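PDB 2F5X: BugD from Bordetella pertussis Tohama I, which probably serves as the periplasmic solute receptor of a tripartite tricarboxylate transporter-type uptake system, and holds aspartic acid in its binding pocket. Local coordinates for residues M21-P24 / P30-N33; P112-A117 / T194-Q199; A143-G146 / A150-L153; K172-A177 / M189-T194; D180-Q185 / S202-A207. All coordinates share one frame; numbering follows the deposited sequence.

Contact 1: M21-P24 / P30-N33. With ASP (aspartic acid), chain D.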
# COMPACT_ATOMS: atom_id res chain seq x y z
N MSE A 21 16.71 -0.03 -2.87
CA MSE A 21 15.29 -0.28 -3.05
C MSE A 21 14.53 0.92 -2.49
O MSE A 21 14.55 1.16 -1.28
CB MSE A 21 14.87 -1.57 -2.35
CG MSE A 21 13.38 -1.66 -2.01
SE MSE A 21 12.87 -3.43 -1.39
CE MSE A 21 13.12 -4.07 -2.98
N VAL A 22 13.90 1.68 -3.37
CA VAL A 22 13.15 2.86 -2.95
C VAL A 22 11.73 2.48 -2.54
O VAL A 22 11.00 1.83 -3.29
CB VAL A 22 13.12 3.91 -4.10
CG1 VAL A 22 12.19 5.11 -3.76
CG2 VAL A 22 14.55 4.37 -4.43
N VAL A 23 11.36 2.91 -1.34
CA VAL A 23 10.00 2.79 -0.81
C VAL A 23 9.46 4.22 -0.74
O VAL A 23 10.00 5.03 0.01
CB VAL A 23 10.05 2.18 0.61
CG1 VAL A 23 8.69 2.31 1.32
CG2 VAL A 23 10.47 0.72 0.54
N PRO A 24 8.46 4.57 -1.55
CA PRO A 24 7.96 5.96 -1.60
C PRO A 24 7.15 6.45 -0.39
O PRO A 24 6.24 7.27 -0.55
CB PRO A 24 7.08 5.95 -2.86
CG PRO A 24 7.66 4.80 -3.70
CD PRO A 24 7.84 3.74 -2.60
N PRO A 30 3.78 0.45 6.50
CA PRO A 30 3.42 -0.86 5.92
C PRO A 30 4.35 -1.28 4.78
O PRO A 30 4.84 -2.41 4.77
CB PRO A 30 1.98 -0.66 5.45
CG PRO A 30 1.74 0.84 5.42
CD PRO A 30 2.69 1.44 6.40
N THR A 31 4.59 -0.40 3.82
CA THR A 31 5.42 -0.76 2.68
C THR A 31 6.88 -0.92 3.10
O THR A 31 7.59 -1.79 2.59
CB THR A 31 5.26 0.28 1.56
OG1 THR A 31 3.89 0.29 1.15
CG2 THR A 31 6.01 -0.15 0.29
N ASP A 32 7.33 -0.09 4.03
CA ASP A 32 8.67 -0.24 4.59
C ASP A 32 8.86 -1.60 5.28
O ASP A 32 9.92 -2.23 5.16
CB ASP A 32 8.95 0.90 5.58
CG ASP A 32 10.39 0.94 6.03
OD1 ASP A 32 11.29 1.04 5.16
OD2 ASP A 32 10.70 0.84 7.23
N ASN A 33 7.83 -2.05 5.99
CA ASN A 33 7.86 -3.35 6.66
C ASN A 33 8.04 -4.48 5.65
O ASN A 33 8.85 -5.38 5.86
CB ASN A 33 6.59 -3.58 7.49
CG ASN A 33 6.54 -2.70 8.75
OD1 ASN A 33 7.55 -2.15 9.18
ND2 ASN A 33 5.36 -2.60 9.34
N ASP D . 1.81 2.05 2.05
CA ASP D . 2.03 3.43 2.59
C ASP D . 3.18 3.47 3.58
O ASP D . 3.24 4.37 4.44
CB ASP D . 0.76 3.95 3.24
CG ASP D . -0.36 4.16 2.25
OD1 ASP D . -1.51 4.37 2.70
OD2 ASP D . -0.17 4.14 1.01
OXT ASP D . 4.04 2.59 3.52

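Contact 2: P112-A117 / T194-Q199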
# COMPACT_ATOMS: atom_id res chain seq x y z
N PRO A 112 -4.40 -6.67 2.86
CA PRO A 112 -5.74 -6.14 3.15
C PRO A 112 -5.66 -4.92 4.04
O PRO A 112 -4.61 -4.63 4.63
CB PRO A 112 -6.43 -7.31 3.86
CG PRO A 112 -5.31 -8.04 4.57
CD PRO A 112 -4.08 -7.84 3.71
N MSE A 113 -6.76 -4.18 4.13
CA MSE A 113 -6.80 -3.00 4.98
C MSE A 113 -7.82 -3.11 6.12
O MSE A 113 -8.76 -3.92 6.06
CB MSE A 113 -7.03 -1.75 4.12
CG MSE A 113 -5.96 -1.61 3.02
SE MSE A 113 -6.24 -0.05 1.97
CE MSE A 113 -5.54 1.25 3.29
N THR A 114 -7.58 -2.32 7.17
CA THR A 114 -8.46 -2.23 8.33
C THR A 114 -8.90 -0.80 8.53
O THR A 114 -8.07 0.12 8.46
CB THR A 114 -7.71 -2.67 9.62
OG1 THR A 114 -6.47 -1.95 9.72
CG2 THR A 114 -7.32 -4.15 9.54
N ILE A 115 -10.19 -0.61 8.80
CA ILE A 115 -10.73 0.69 9.22
C ILE A 115 -10.53 0.79 10.73
O ILE A 115 -11.07 -0.03 11.47
CB ILE A 115 -12.24 0.81 8.87
CG1 ILE A 115 -12.50 0.57 7.38
CG2 ILE A 115 -12.82 2.17 9.37
CD1 ILE A 115 -12.27 1.74 6.52
N ILE A 116 -9.74 1.77 11.16
CA ILE A 116 -9.41 1.92 12.57
C ILE A 116 -9.64 3.36 13.03
O ILE A 116 -9.77 4.28 12.22
CB ILE A 116 -7.93 1.51 12.87
CG1 ILE A 116 -6.93 2.39 12.09
CG2 ILE A 116 -7.70 0.01 12.63
CD1 ILE A 116 -5.47 2.19 12.54
N ALA A 117 -9.67 3.56 14.35
CA ALA A 117 -9.78 4.89 14.91
C ALA A 117 -8.95 5.00 16.18
O ALA A 117 -8.48 3.98 16.72
CB ALA A 117 -11.24 5.24 15.20
N THR A 194 -0.19 -4.74 7.54
CA THR A 194 1.26 -4.74 7.79
C THR A 194 1.68 -3.56 8.67
O THR A 194 2.81 -3.53 9.17
CB THR A 194 2.03 -4.65 6.47
OG1 THR A 194 1.36 -3.71 5.62
CG2 THR A 194 1.98 -5.99 5.71
N ASN A 195 0.78 -2.59 8.83
CA ASN A 195 1.00 -1.49 9.78
C ASN A 195 0.08 -1.49 11.00
O ASN A 195 0.45 -0.97 12.07
CB ASN A 195 0.92 -0.13 9.07
CG ASN A 195 1.56 0.99 9.87
OD1 ASN A 195 2.70 0.86 10.34
ND2 ASN A 195 0.84 2.10 10.04
N THR A 196 -1.11 -2.08 10.87
CA THR A 196 -2.12 -1.94 11.92
C THR A 196 -2.24 -3.13 12.85
O THR A 196 -2.79 -2.99 13.94
CB THR A 196 -3.52 -1.67 11.34
OG1 THR A 196 -3.93 -2.80 10.55
CG2 THR A 196 -3.52 -0.49 10.39
N THR A 197 -1.77 -4.31 12.43
CA THR A 197 -1.97 -5.53 13.21
C THR A 197 -1.52 -5.37 14.65
O THR A 197 -2.26 -5.67 15.58
CB THR A 197 -1.23 -6.72 12.58
OG1 THR A 197 -1.79 -7.01 11.30
CG2 THR A 197 -1.49 -8.00 13.38
N GLN A 198 -0.29 -4.90 14.79
CA GLN A 198 0.40 -4.59 16.03
C GLN A 198 -0.49 -3.76 16.98
O GLN A 198 -0.68 -4.10 18.17
CB GLN A 198 1.70 -3.84 15.65
CG GLN A 198 2.62 -4.54 14.54
CD GLN A 198 2.36 -4.14 13.06
OE1 GLN A 198 1.22 -4.09 12.63
NE2 GLN A 198 3.43 -3.90 12.29
N GLN A 199 -1.07 -2.69 16.45
CA GLN A 199 -1.88 -1.79 17.25
C GLN A 199 -3.28 -2.33 17.52
O GLN A 199 -3.86 -2.05 18.56
CB GLN A 199 -1.99 -0.42 16.57
CG GLN A 199 -0.67 0.14 16.04
CD GLN A 199 0.38 0.32 17.12
OE1 GLN A 199 0.06 0.45 18.30
NE2 GLN A 199 1.65 0.31 16.72

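Contact 3: A143-G146 / A150-L153. With ASP (aspartic acid), chain D.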
# COMPACT_ATOMS: atom_id res chain seq x y z
N ALA A 143 -7.21 10.53 8.39
CA ALA A 143 -5.81 10.56 7.98
C ALA A 143 -5.59 9.71 6.74
O ALA A 143 -6.20 8.66 6.60
CB ALA A 143 -4.93 10.05 9.13
N ASN A 144 -4.71 10.17 5.85
CA ASN A 144 -4.16 9.30 4.80
C ASN A 144 -2.69 9.66 4.52
O ASN A 144 -2.13 10.56 5.14
CB ASN A 144 -5.02 9.32 3.52
CG ASN A 144 -5.04 10.68 2.83
OD1 ASN A 144 -4.07 11.43 2.85
ND2 ASN A 144 -6.17 10.99 2.19
N ALA A 145 -2.08 8.94 3.58
CA ALA A 145 -0.67 9.15 3.26
C ALA A 145 -0.51 9.91 1.93
O ALA A 145 0.47 9.71 1.20
CB ALA A 145 0.09 7.79 3.25
N GLY A 146 -1.47 10.79 1.65
CA GLY A 146 -1.45 11.67 0.49
C GLY A 146 -2.22 11.11 -0.69
O GLY A 146 -2.44 9.90 -0.76
N ALA A 150 -2.52 4.14 -0.54
CA ALA A 150 -3.50 3.08 -0.26
C ALA A 150 -4.56 3.62 0.69
O ALA A 150 -5.77 3.42 0.49
CB ALA A 150 -2.80 1.86 0.35
N SER A 151 -4.11 4.33 1.72
CA SER A 151 -5.01 4.92 2.70
C SER A 151 -5.87 6.01 2.07
O SER A 151 -6.97 6.28 2.54
CB SER A 151 -4.22 5.48 3.89
OG SER A 151 -3.19 6.35 3.47
N HIS A 152 -5.37 6.63 1.00
CA HIS A 152 -6.16 7.61 0.26
C HIS A 152 -7.28 6.94 -0.54
O HIS A 152 -8.43 7.40 -0.50
CB HIS A 152 -5.27 8.45 -0.68
CG HIS A 152 -6.05 9.27 -1.66
ND1 HIS A 152 -6.17 8.92 -2.99
CD2 HIS A 152 -6.77 10.41 -1.50
CE1 HIS A 152 -6.94 9.81 -3.60
NE2 HIS A 152 -7.32 10.72 -2.72
N LEU A 153 -6.95 5.87 -1.25
CA LEU A 153 -7.94 5.11 -2.01
C LEU A 153 -9.05 4.59 -1.09
O LEU A 153 -10.24 4.82 -1.34
CB LEU A 153 -7.27 3.94 -2.76
CG LEU A 153 -8.22 2.88 -3.35
CD1 LEU A 153 -9.14 3.51 -4.43
CD2 LEU A 153 -7.44 1.73 -3.93
N ASP D . 1.81 2.05 2.05
CA ASP D . 2.03 3.43 2.59
C ASP D . 3.18 3.47 3.58
O ASP D . 3.24 4.37 4.44
CB ASP D . 0.76 3.95 3.24
CG ASP D . -0.36 4.16 2.25
OD1 ASP D . -1.51 4.37 2.70
OD2 ASP D . -0.17 4.14 1.01
OXT ASP D . 4.04 2.59 3.52
O HOH W 1 -7.68 6.61 5.34
O HOH W 2 -8.65 9.59 1.66

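Contact 4: K172-A177 / M189-T194. With ASP (aspartic acid), chain D.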
# COMPACT_ATOMS: atom_id res chain seq x y z
N LYS A 172 3.30 11.70 5.05
CA LYS A 172 4.26 11.10 4.12
C LYS A 172 4.24 9.57 4.17
O LYS A 172 5.07 8.91 3.53
CB LYS A 172 5.67 11.63 4.38
CG LYS A 172 5.88 13.05 3.88
CD LYS A 172 7.26 13.57 4.26
CE LYS A 172 7.60 14.86 3.51
NZ LYS A 172 6.45 15.80 3.36
N GLY A 173 3.34 9.02 4.97
CA GLY A 173 3.20 7.58 5.11
C GLY A 173 2.24 7.31 6.25
O GLY A 173 1.91 8.23 7.00
N THR A 174 1.78 6.07 6.39
CA THR A 174 0.92 5.80 7.55
C THR A 174 1.67 5.50 8.84
O THR A 174 1.04 5.35 9.88
CB THR A 174 -0.13 4.70 7.28
OG1 THR A 174 0.54 3.54 6.76
CG2 THR A 174 -1.09 5.16 6.18
N ALA A 175 3.00 5.43 8.80
CA ALA A 175 3.76 5.43 10.05
C ALA A 175 3.58 6.76 10.82
O ALA A 175 3.14 6.74 11.98
CB ALA A 175 5.25 5.08 9.82
N PRO A 176 3.90 7.92 10.22
CA PRO A 176 3.61 9.20 10.90
C PRO A 176 2.12 9.40 11.17
O PRO A 176 1.77 9.98 12.20
CB PRO A 176 4.13 10.26 9.92
CG PRO A 176 4.37 9.58 8.65
CD PRO A 176 4.60 8.12 8.94
N ALA A 177 1.26 8.93 10.27
CA ALA A 177 -0.19 9.05 10.52
C ALA A 177 -0.58 8.26 11.76
O ALA A 177 -1.32 8.76 12.61
CB ALA A 177 -0.98 8.59 9.32
N MSE A 189 -8.80 6.29 10.29
CA MSE A 189 -7.90 5.95 9.19
C MSE A 189 -8.20 4.58 8.62
O MSE A 189 -8.60 3.68 9.35
CB MSE A 189 -6.45 5.95 9.70
CG MSE A 189 -5.40 5.64 8.66
SE MSE A 189 -3.64 6.15 9.30
CE MSE A 189 -3.22 4.74 10.60
N CYS A 190 -7.99 4.41 7.32
CA CYS A 190 -7.92 3.08 6.72
C CYS A 190 -6.48 2.81 6.40
O CYS A 190 -5.83 3.62 5.74
CB CYS A 190 -8.73 3.03 5.43
SG CYS A 190 -9.00 1.37 4.74
N ASP A 191 -5.97 1.67 6.86
CA ASP A 191 -4.52 1.40 6.75
C ASP A 191 -4.29 -0.11 6.60
O ASP A 191 -5.19 -0.91 6.90
CB ASP A 191 -3.82 2.04 7.97
CG ASP A 191 -2.29 1.96 7.93
OD1 ASP A 191 -1.65 1.73 6.87
OD2 ASP A 191 -1.65 2.18 8.97
N GLN A 192 -3.13 -0.49 6.09
CA GLN A 192 -2.83 -1.89 5.79
C GLN A 192 -2.49 -2.68 7.04
O GLN A 192 -1.91 -2.12 7.97
CB GLN A 192 -1.68 -1.98 4.81
CG GLN A 192 -2.02 -1.39 3.43
CD GLN A 192 -0.76 -1.01 2.70
OE1 GLN A 192 -0.41 0.17 2.60
NE2 GLN A 192 -0.05 -2.00 2.22
N THR A 193 -2.84 -3.97 7.05
CA THR A 193 -2.55 -4.84 8.20
C THR A 193 -1.05 -4.98 8.52
O THR A 193 -0.69 -5.28 9.65
CB THR A 193 -3.19 -6.24 8.03
OG1 THR A 193 -2.72 -6.86 6.82
CG2 THR A 193 -4.70 -6.12 7.86
N THR A 194 -0.19 -4.74 7.54
CA THR A 194 1.26 -4.74 7.79
C THR A 194 1.68 -3.56 8.67
O THR A 194 2.81 -3.53 9.17
CB THR A 194 2.03 -4.65 6.47
OG1 THR A 194 1.36 -3.71 5.62
CG2 THR A 194 1.98 -5.99 5.71
N ASP D . 1.81 2.05 2.05
CA ASP D . 2.03 3.43 2.59
C ASP D . 3.18 3.47 3.58
O ASP D . 3.24 4.37 4.44
CB ASP D . 0.76 3.95 3.24
CG ASP D . -0.36 4.16 2.25
OD1 ASP D . -1.51 4.37 2.70
OD2 ASP D . -0.17 4.14 1.01
OXT ASP D . 4.04 2.59 3.52

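Contact 5: D180-Q185 / S202-A207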
# COMPACT_ATOMS: atom_id res chain seq x y z
N ASP A 180 0.16 9.98 14.98
CA ASP A 180 -0.85 10.97 15.33
C ASP A 180 -2.15 10.31 15.79
O ASP A 180 -2.82 10.83 16.70
CB ASP A 180 -1.12 11.93 14.17
CG ASP A 180 -0.22 13.15 14.20
OD1 ASP A 180 0.70 13.21 15.05
OD2 ASP A 180 -0.38 14.11 13.43
N LEU A 181 -2.51 9.18 15.19
CA LEU A 181 -3.72 8.47 15.61
C LEU A 181 -3.56 7.97 17.04
O LEU A 181 -4.46 8.15 17.89
CB LEU A 181 -4.03 7.31 14.66
CG LEU A 181 -5.37 6.60 14.84
CD1 LEU A 181 -6.45 7.32 14.08
CD2 LEU A 181 -5.26 5.16 14.33
N LEU A 182 -2.42 7.36 17.33
CA LEU A 182 -2.11 6.90 18.69
C LEU A 182 -2.07 8.07 19.66
O LEU A 182 -2.44 7.92 20.83
CB LEU A 182 -0.79 6.13 18.73
CG LEU A 182 -0.77 4.78 18.02
CD1 LEU A 182 0.66 4.25 17.94
CD2 LEU A 182 -1.68 3.76 18.69
N GLY A 183 -1.65 9.24 19.18
CA GLY A 183 -1.56 10.44 19.99
C GLY A 183 -2.87 11.19 20.10
O GLY A 183 -2.93 12.25 20.73
N LYS A 184 -3.92 10.63 19.48
CA LYS A 184 -5.27 11.22 19.47
C LYS A 184 -5.32 12.58 18.77
O LYS A 184 -6.20 13.39 19.06
CB LYS A 184 -5.88 11.25 20.89
CG LYS A 184 -5.95 9.86 21.51
CD LYS A 184 -6.29 9.84 22.98
CE LYS A 184 -6.39 8.39 23.45
NZ LYS A 184 -6.91 8.27 24.84
N GLN A 185 -4.40 12.80 17.83
CA GLN A 185 -4.34 14.05 17.05
C GLN A 185 -5.14 14.00 15.76
O GLN A 185 -5.40 15.04 15.14
CB GLN A 185 -2.88 14.41 16.73
CG GLN A 185 -2.03 14.71 17.95
CD GLN A 185 -2.10 16.16 18.36
OE1 GLN A 185 -3.15 16.64 18.78
NE2 GLN A 185 -0.98 16.87 18.24
N SER A 202 -3.19 -5.43 20.26
CA SER A 202 -2.87 -4.96 21.61
C SER A 202 -3.99 -4.09 22.20
O SER A 202 -3.94 -3.70 23.39
CB SER A 202 -1.57 -4.16 21.57
OG SER A 202 -1.75 -2.99 20.80
N GLY A 203 -5.00 -3.78 21.39
CA GLY A 203 -6.11 -2.95 21.83
C GLY A 203 -5.80 -1.46 21.89
O GLY A 203 -6.54 -0.69 22.51
N LYS A 204 -4.71 -1.04 21.24
CA LYS A 204 -4.28 0.35 21.29
C LYS A 204 -5.11 1.26 20.39
O LYS A 204 -5.23 2.45 20.65
CB LYS A 204 -2.80 0.47 20.93
CG LYS A 204 -1.85 0.09 22.07
CD LYS A 204 -0.40 0.04 21.59
CE LYS A 204 0.21 1.43 21.45
NZ LYS A 204 1.36 1.49 20.47
N VAL A 205 -5.68 0.69 19.33
CA VAL A 205 -6.60 1.45 18.47
C VAL A 205 -7.95 0.73 18.41
O VAL A 205 -8.01 -0.47 18.66
CB VAL A 205 -6.04 1.65 17.04
CG1 VAL A 205 -4.75 2.46 17.08
CG2 VAL A 205 -5.83 0.31 16.31
N LYS A 206 -9.01 1.46 18.07
CA LYS A 206 -10.31 0.85 17.80
C LYS A 206 -10.28 0.26 16.41
O LYS A 206 -9.71 0.86 15.49
CB LYS A 206 -11.44 1.89 17.91
CG LYS A 206 -11.65 2.46 19.32
CD LYS A 206 -12.36 1.47 20.21
CE LYS A 206 -13.83 1.82 20.35
NZ LYS A 206 -14.16 2.76 21.47
N ALA A 207 -10.85 -0.93 16.25
CA ALA A 207 -10.81 -1.60 14.95
C ALA A 207 -12.21 -2.04 14.56
O ALA A 207 -12.91 -2.65 15.36
CB ALA A 207 -9.84 -2.78 14.98

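Contact 1: M21-P24 / P30-N33
Val23 and Thr31 meet where strand 19-23 hands over to helix 30-46, the first step of a beta-alpha-beta unit that strand 50-54 completes. The two side chains pass antiparallel, flank to flank, and the closest atoms are two methyls, Val23 CG1 and Thr31 CG2, 3.8 Å apart. The same Val23 CG1 lies 3.9 Å from Asp32 N, so one branch of the valine packs against the first turn of the helix. It gets there because CG1 is set anti to the backbone N of Val23 (chi1 168°).

On Thr31 the methyl and the hydroxyl do separate work. While CG2 faces the strand, OG1 accepts a bond from the amino N of the bound aspartic acid, with N and Thr31 OG1 2.9 Å apart; His239 NE2 is a second hydrogen-bonding partner of this hydroxyl. The backbone amide of Thr31 adds a bond to the ligand's alpha-carboxylate, N to OXT 3.1 Å, with an N-H...O angle of 157°. One residue at the start of the helix thus grips both the amino and the carboxylate group of the ligand. Beside Thr31, the ring of Pro30 borders the ligand, its CD 3.4 Å from OXT.

Farther out, both carboxylate oxygens of Asp32 are engaged. OD2 is bonded to Gly28 N in the intervening loop. OD1 accepts from Asn54 ND2, which ties the helix to the end of strand 50-54, and forms a salt bridge with Arg36 NE, one turn on in the same helix.

Contact 2: P112-A117 / T194-Q199
Thr114 and Thr196 join strand 102-117 to helix 193-201, which packs on the sheet of this alpha/beta periplasmic binding protein. The polar part of the contact is a hydroxyl pair: Thr114 OG1 and Thr196 OG1 are 2.8 Å apart, a buried hydrogen bond in which the two groups may trade roles. With chi1 at 51° and 63°, each OG1 is tucked over its own backbone, which turns the two hydroxyls toward each other. Each oxygen has a further partner on strand 188-192: Thr114 OG1 bonds to Asp191 O, and Thr196 OG1 more weakly to Gln192 O, so the hydroxyl pair also bears on that neighbouring strand.

The apolar part is slight. Ile116 is extended toward the helix, and its CD1 comes 4.0 Å from Thr196 CG2; Met178 and Leu181 of helix 174-182 pack on the same isoleucine.

Within the helix, which is kinked near residues 198 and 199, a side chain bonds to the backbone. Gln198 NE2 donates to Thr194 O, which also receives Asn33 ND2. The Gln198 bond is 3.2 Å from NE2 to O and nearly straight, yet NE2 stands 51° out of the Thr194 carbonyl plane.

Contact 3: A143-G146 / A150-L153
Ser151 OG is held between two bonds: it accepts from Ala145 N at 2.8 Å and donates to OD1 of the bound aspartic acid at 2.7 Å. The first is bent, with an angle of 135° at the hydrogen. By placing OG between the backbone N and the carbonyl carbon (chi1 53°), Ser151 lets this oxygen link the first loop residue after strand 141-144 to the ligand. Its own amide reinforces the grip, Ser151 N donating to ligand OD1 at 2.8 Å, while Ala150 N reaches ligand OD2 at the same length of 2.8 Å.

Asn144 probably helps fix the turn that presents Ala145 N. Its OD1 accepts from Gly146 N at 2.9 Å, forming an Asx turn. The side chains of Asn144 and His152 run alongside each other, amide and ring planes 76° apart, with ND2 meeting the ring at its edge, 3.8 Å from CD2. Two waters bridge strand and helix as well, one between Ala143 O and Ser151 O, the other between Asn144 ND2 and His152 O.

Helix 150-162 therefore opens with two successive amides pointed at a carboxylate, its positive dipole end probably favouring the charge: anion binding at a helix N-terminus within a beta-alpha-beta unit.

Contact 4: K172-A177 / M189-T194
Thr174, Met189 and Asp191 carry this contact, in which the first turn of helix 174-182 lies against strand 188-192 in the wall of the aspartic acid pocket of a periplasmic binding protein. Thr174 OG1 donates to Asp191 OD1 at 2.8 Å, the two side chains meeting head-on. Its methyl CG2 lies against the same Asp191 OD1 (3.5 Å) and ligand OD1 (3.6 Å), with SE of Met189, a selenomethionine, a looser neighbour of CG2 at 4.1 Å.

Asp191 OD1 is gripped twice. Thr174 OG1 comes from 39° out of the carboxylate plane and Gln192 N, also 2.8 Å from OD1, from 46° out on the opposite face. The other oxygen, OD2, bonds to Asn195 ND2 in the next helix, so the buried carboxylate has partners on helix 174-182, on its own strand and on helix 193-201.

Met189 runs extended through chi1 (-179°) and chi2, which carries SE to 3.6 Å from Ala177 CB in apolar packing; the bend at chi3 turns only CE. Cys190, between the two strand residues, points away and forms a disulfide with Cys154.

These bonds probably help to position two pocket groups. Thr174 N, just after the N-cap Gly173, donates to O of the ligand at 3.0 Å, and beyond Asp191 the extended side chain of Gln192 accepts from the ligand's amino N, OE1 to N 3.0 Å.

Contact 5: D180-Q185 / S202-A207
Leu182, in the last turn of helix 174-182, lies across Lys204 and Val205, which lead into strand 206-210. From CB, which sets out alongside the other segment rather than straight at it, the chain turns inward at CG, placed anti to the carbonyl carbon (chi1 -68°), and divides there into two methyls with different neighbours. CD2 is the deeper one: it packs on Val205 CG1 at 3.7 Å and also lies 4.1 Å from both CB and CE of Lys204. CD1 meets the far end of the lysine, 3.8 Å from NZ. The lysine reaches this point because its chain bends at chi3 (77°), which folds the amino group over the leucine. That NZ is not left to the hydrocarbon, since it is hydrogen-bonded to Gln199 OE1 on helix 193-201.

Leu181, one residue earlier, approaches the same valine at about a right angle, its CD2 3.9 Å from Val205 CG1. One methyl of Val205, CG1, thus touches both leucines, on the buried side of a contact whose other side, at Lys204, faces solvent. Ile116 of strand 102-117 also touches both Leu181 and Val205.

Both helices end close to this packing. Gln185 N bonds back to Asp180 O at 2.8 Å and Lys184 N to Leu181 O at 3.0 Å, with Lys184 at positive phi. Gly203 ends helix 193-201 likewise. The contact is one of side-chain packing between two helix-to-strand turns of the alpha/beta fold, each helix closed by a Schellman motif.

In the fold
Contacts 1, 3 and 4 all touch the bound aspartic acid. Contacts 3 and 4, centres 8 Å apart, pack together on neighbouring strands, whereas contact 1 approaches from another part of the sheet, its nearest atoms about 7 Å from contact 3. It does meet contact 4, where Pro30 CD lies 3.0 Å from Thr174 OG1. Contact 2 is a second layer: it shares Thr194 with contact 4, and the side chain of Thr196 is about 9 Å from the ligand. Contact 5 is more remote, Leu181 being about 12 Å from the ligand by its side chain. It joins contact 2, centres 10 Å apart, through Gln199 OE1 and Lys204 NZ (2.7 Å) and Ala117 O and Lys206 N (2.9 Å).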